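Local coordinates for protein gamma-glutamyltransferase 1 Threonine peptidase. MEROPS family T03 (Pseudomonas nitroreducens, PDB 7D9W) that probably cleaves the gamma-glutamyl bond of glutathione-like substrates and transfers the glutamyl group to water or an acceptor amine, at residues P88-Y93 with K248-M253. Sequence-based numbering, arbitrary orientation.
Sequences PYFLDY and KWREPM
Leu91 and Trp249, a non-hydrogen-bonded antiparallel pair, show how neighbouring strands can be joined through a methyl and an indole. CD1 of Leu91 lies over one face of the indole, 3.8 Å from the centroid of the five-membered ring and only 13° off its normal, a CH-pi contact. Farther along the ring, CZ3 of Trp249 rests 4.0 Å from CB of Tyr89, while Arg140 makes a cation-pi contact with the same indole. The other side of the sheet carries Phe90, whose CB meets CB of Pro252 at 4.0 Å; CG anti to the backbone N (chi1 -177°) lays its ring beside the Arg250 side chain, pointing the same way, with CD2 near CB of Arg250. Strands 87-93 and 248-257 are the inner two of the four antiparallel strands this chain contributes to a sheet, consistent with the Ntn-hydrolase fold of the family. Their ladder is regular at the Asp92-Lys248 end, where each residue's N-H bonds the other's carbonyl. At Phe90 and Arg250 the direct bond from Arg250 N to Phe90 O (3.0 Å) is joined by a water, which accepts from N of Phe90 and donates to O of Arg250. At the polar edge, Arg250 grips Asp92 side-on: NE and NH2 each lie 2.9 Å from OD2, which sits in the guanidinium plane. The two donors arrive differently, NE at the anti lone pair and NH2 from above the carboxylate, the two planes being turned 41° apart. A leucine in place of Arg250 would probably leave OD2 of buried Asp92 without both of these donors and Gln322 without its bond from NH1. The other oxygen, OD1, accepts from N of Arg94 and forms a salt bridge with Arg69 of the neighbouring chain in the assembly.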
ATOM      1  N   PRO A  88      12.843  -7.030  13.991  1.00 31.92           N
ATOM      2  CA  PRO A  88      11.805  -6.428  13.149  1.00 31.93           C
ATOM      3  C   PRO A  88      11.131  -5.236  13.808  1.00 30.39           C
ATOM      4  O   PRO A  88      10.986  -5.161  15.028  1.00 28.24           O
ATOM      5  CB  PRO A  88      10.810  -7.587  12.972  1.00 31.16           C
ATOM      6  CG  PRO A  88      10.865  -8.264  14.315  1.00 35.77           C
ATOM      7  CD  PRO A  88      12.333  -8.215  14.716  1.00 34.38           C
ATOM      8  N   TYR A  89      10.703  -4.297  12.967  1.00 27.76           N
ATOM      9  CA  TYR A  89       9.996  -3.111  13.426  1.00 25.17           C
ATOM     10  C   TYR A  89       8.902  -2.760  12.430  1.00 25.21           C
ATOM     11  O   TYR A  89       8.949  -3.151  11.261  1.00 23.72           O
ATOM     12  CB  TYR A  89      10.936  -1.914  13.603  1.00 27.59           C
ATOM     13  CG  TYR A  89      12.099  -2.195  14.519  1.00 26.99           C
ATOM     14  CD1 TYR A  89      13.292  -2.713  14.031  1.00 31.20           C
ATOM     15  CD2 TYR A  89      11.996  -1.957  15.880  1.00 27.61           C
ATOM     16  CE1 TYR A  89      14.354  -2.976  14.877  1.00 32.65           C
ATOM     17  CE2 TYR A  89      13.047  -2.215  16.730  1.00 29.14           C
ATOM     18  CZ  TYR A  89      14.223  -2.725  16.225  1.00 30.90           C
ATOM     19  OH  TYR A  89      15.265  -2.980  17.085  1.00 32.17           O
ATOM     20  N   PHE A  90       7.913  -2.008  12.901  1.00 25.62           N
ATOM     21  CA  PHE A  90       6.835  -1.555  12.036  1.00 24.31           C
ATOM     22  C   PHE A  90       6.465  -0.131  12.411  1.00 25.63           C
ATOM     23  O   PHE A  90       6.243   0.161  13.590  1.00 25.19           O
ATOM     24  CB  PHE A  90       5.602  -2.452  12.147  1.00 22.13           C
ATOM     25  CG  PHE A  90       4.497  -2.053  11.220  1.00 22.86           C
ATOM     26  CD1 PHE A  90       4.526  -2.435   9.892  1.00 21.67           C
ATOM     27  CD2 PHE A  90       3.444  -1.274  11.668  1.00 21.97           C
ATOM     28  CE1 PHE A  90       3.524  -2.061   9.026  1.00 22.87           C
ATOM     29  CE2 PHE A  90       2.431  -0.899  10.805  1.00 21.92           C
ATOM     30  CZ  PHE A  90       2.471  -1.294   9.482  1.00 21.65           C
ATOM     31  N   LEU A  91       6.374   0.746  11.415  1.00 22.25           N
ATOM     32  CA  LEU A  91       6.023   2.145  11.639  1.00 22.99           C
ATOM     33  C   LEU A  91       4.734   2.469  10.896  1.00 20.84           C
ATOM     34  O   LEU A  91       4.648   2.287   9.677  1.00 19.94           O
ATOM     35  CB  LEU A  91       7.152   3.076  11.194  1.00 22.12           C
ATOM     36  CG  LEU A  91       6.861   4.559  11.423  1.00 23.80           C
ATOM     37  CD1 LEU A  91       6.620   4.830  12.899  1.00 26.55           C
ATOM     38  CD2 LEU A  91       8.009   5.421  10.910  1.00 25.07           C
ATOM     39  N   ASP A  92       3.751   2.974  11.629  1.00 22.70           N
ATOM     40  CA  ASP A  92       2.426   3.306  11.112  1.00 21.30           C
ATOM     41  C   ASP A  92       2.329   4.823  11.004  1.00 20.72           C
ATOM     42  O   ASP A  92       2.214   5.515  12.018  1.00 22.09           O
ATOM     43  CB  ASP A  92       1.369   2.716  12.049  1.00 19.57           C
ATOM     44  CG  ASP A  92      -0.044   3.240  11.804  1.00 24.76           C
ATOM     45  OD1 ASP A  92      -0.255   4.229  11.069  1.00 22.30           O
ATOM     46  OD2 ASP A  92      -0.974   2.648  12.395  1.00 26.59           O
ATOM     47  N   TYR A  93       2.374   5.337   9.777  1.00 18.92           N
ATOM     48  CA  TYR A  93       2.136   6.753   9.511  1.00 18.88           C
ATOM     49  C   TYR A  93       0.939   6.914   8.583  1.00 19.54           C
ATOM     50  O   TYR A  93       0.934   7.724   7.655  1.00 18.53           O
ATOM     51  CB  TYR A  93       3.398   7.431   8.984  1.00 18.73           C
ATOM     52  CG  TYR A  93       4.034   6.880   7.726  1.00 19.07           C
ATOM     53  CD1 TYR A  93       5.003   5.884   7.784  1.00 18.99           C
ATOM     54  CD2 TYR A  93       3.708   7.403   6.488  1.00 18.57           C
ATOM     55  CE1 TYR A  93       5.606   5.406   6.631  1.00 19.09           C
ATOM     56  CE2 TYR A  93       4.307   6.942   5.337  1.00 18.67           C
ATOM     57  CZ  TYR A  93       5.252   5.944   5.412  1.00 19.51           C
ATOM     58  OH  TYR A  93       5.836   5.492   4.250  1.00 22.06           O
ATOM     59  N   LYS A 248       2.943   5.987  14.691  1.00 26.05           N
ATOM     60  CA  LYS A 248       2.893   4.996  15.760  1.00 25.27           C
ATOM     61  C   LYS A 248       3.757   3.798  15.402  1.00 27.37           C
ATOM     62  O   LYS A 248       3.545   3.163  14.363  1.00 25.87           O
ATOM     63  CB  LYS A 248       1.447   4.552  16.017  1.00 27.42           C
ATOM     64  CG  LYS A 248       0.562   5.651  16.606  1.00 32.29           C
ATOM     65  CD  LYS A 248      -0.758   5.102  17.133  1.00 32.32           C
ATOM     66  CE  LYS A 248      -1.406   6.058  18.123  1.00 42.97           C
ATOM     67  NZ  LYS A 248      -2.431   5.364  18.958  1.00 53.18           N
ATOM     68  N   TRP A 249       4.730   3.489  16.257  1.00 22.31           N
ATOM     69  CA  TRP A 249       5.431   2.215  16.162  1.00 28.85           C
ATOM     70  C   TRP A 249       4.531   1.112  16.709  1.00 30.04           C
ATOM     71  O   TRP A 249       3.833   1.304  17.711  1.00 27.62           O
ATOM     72  CB  TRP A 249       6.746   2.246  16.940  1.00 28.37           C
ATOM     73  CG  TRP A 249       7.766   3.212  16.414  1.00 29.61           C
ATOM     74  CD1 TRP A 249       7.975   4.490  16.842  1.00 31.84           C
ATOM     75  CD2 TRP A 249       8.731   2.973  15.378  1.00 28.07           C
ATOM     76  NE1 TRP A 249       9.001   5.063  16.134  1.00 27.72           N
ATOM     77  CE2 TRP A 249       9.485   4.153  15.232  1.00 29.15           C
ATOM     78  CE3 TRP A 249       9.029   1.875  14.562  1.00 30.67           C
ATOM     79  CZ2 TRP A 249      10.514   4.272  14.302  1.00 30.06           C
ATOM     80  CZ3 TRP A 249      10.054   1.997  13.634  1.00 26.95           C
ATOM     81  CH2 TRP A 249      10.780   3.188  13.513  1.00 30.26           C
ATOM     82  N   ARG A 250       4.547  -0.044  16.047  1.00 26.60           N
ATOM     83  CA  ARG A 250       3.738  -1.177  16.466  1.00 26.50           C
ATOM     84  C   ARG A 250       4.532  -2.466  16.313  1.00 28.84           C
ATOM     85  O   ARG A 250       5.504  -2.536  15.557  1.00 27.58           O
ATOM     86  CB  ARG A 250       2.454  -1.298  15.639  1.00 30.26           C
ATOM     87  CG  ARG A 250       1.616  -0.045  15.588  1.00 25.81           C
ATOM     88  CD  ARG A 250       0.345  -0.352  14.858  1.00 27.87           C
ATOM     89  NE  ARG A 250      -0.497   0.803  14.572  1.00 24.49           N
ATOM     90  CZ  ARG A 250      -1.420   1.285  15.399  1.00 26.34           C
ATOM     91  NH1 ARG A 250      -1.605   0.737  16.592  1.00 30.87           N
ATOM     92  NH2 ARG A 250      -2.152   2.325  15.035  1.00 25.95           N
ATOM     93  N   GLU A 251       4.093  -3.496  17.026  1.00 27.71           N
ATOM     94  CA  GLU A 251       4.654  -4.826  16.826  1.00 30.49           C
ATOM     95  C   GLU A 251       4.232  -5.331  15.452  1.00 28.91           C
ATOM     96  O   GLU A 251       3.035  -5.334  15.143  1.00 26.97           O
ATOM     97  CB  GLU A 251       4.173  -5.784  17.912  1.00 31.04           C
ATOM     98  N   PRO A 252       5.162  -5.747  14.599  1.00 29.49           N
ATOM     99  CA  PRO A 252       4.764  -6.254  13.283  1.00 27.98           C
ATOM    100  C   PRO A 252       4.083  -7.608  13.416  1.00 28.12           C
ATOM    101  O   PRO A 252       4.285  -8.354  14.376  1.00 28.26           O
ATOM    102  CB  PRO A 252       6.082  -6.366  12.513  1.00 29.21           C
ATOM    103  CG  PRO A 252       7.123  -6.547  13.571  1.00 31.01           C
ATOM    104  CD  PRO A 252       6.624  -5.829  14.809  1.00 32.29           C
ATOM    105  N   MET A 253       3.240  -7.905  12.430  1.00 28.20           N
ATOM    106  CA  MET A 253       2.646  -9.230  12.317  1.00 29.32           C
ATOM    107  C   MET A 253       3.735 -10.230  11.955  1.00 30.21           C
ATOM    108  O   MET A 253       4.504 -10.005  11.017  1.00 30.62           O
ATOM    109  CB  MET A 253       1.555  -9.214  11.249  1.00 33.28           C
ATOM    110  CG  MET A 253       0.892 -10.550  10.945  1.00 35.50           C
ATOM    111  SD  MET A 253      -0.015 -11.261  12.321  1.00 48.68           S
ATOM    112  CE  MET A 253      -1.252  -9.984  12.540  1.00 40.88           C
TER
HETATM  113  O   HOH W   1       8.044  -1.581  15.831  1.00 30.17           O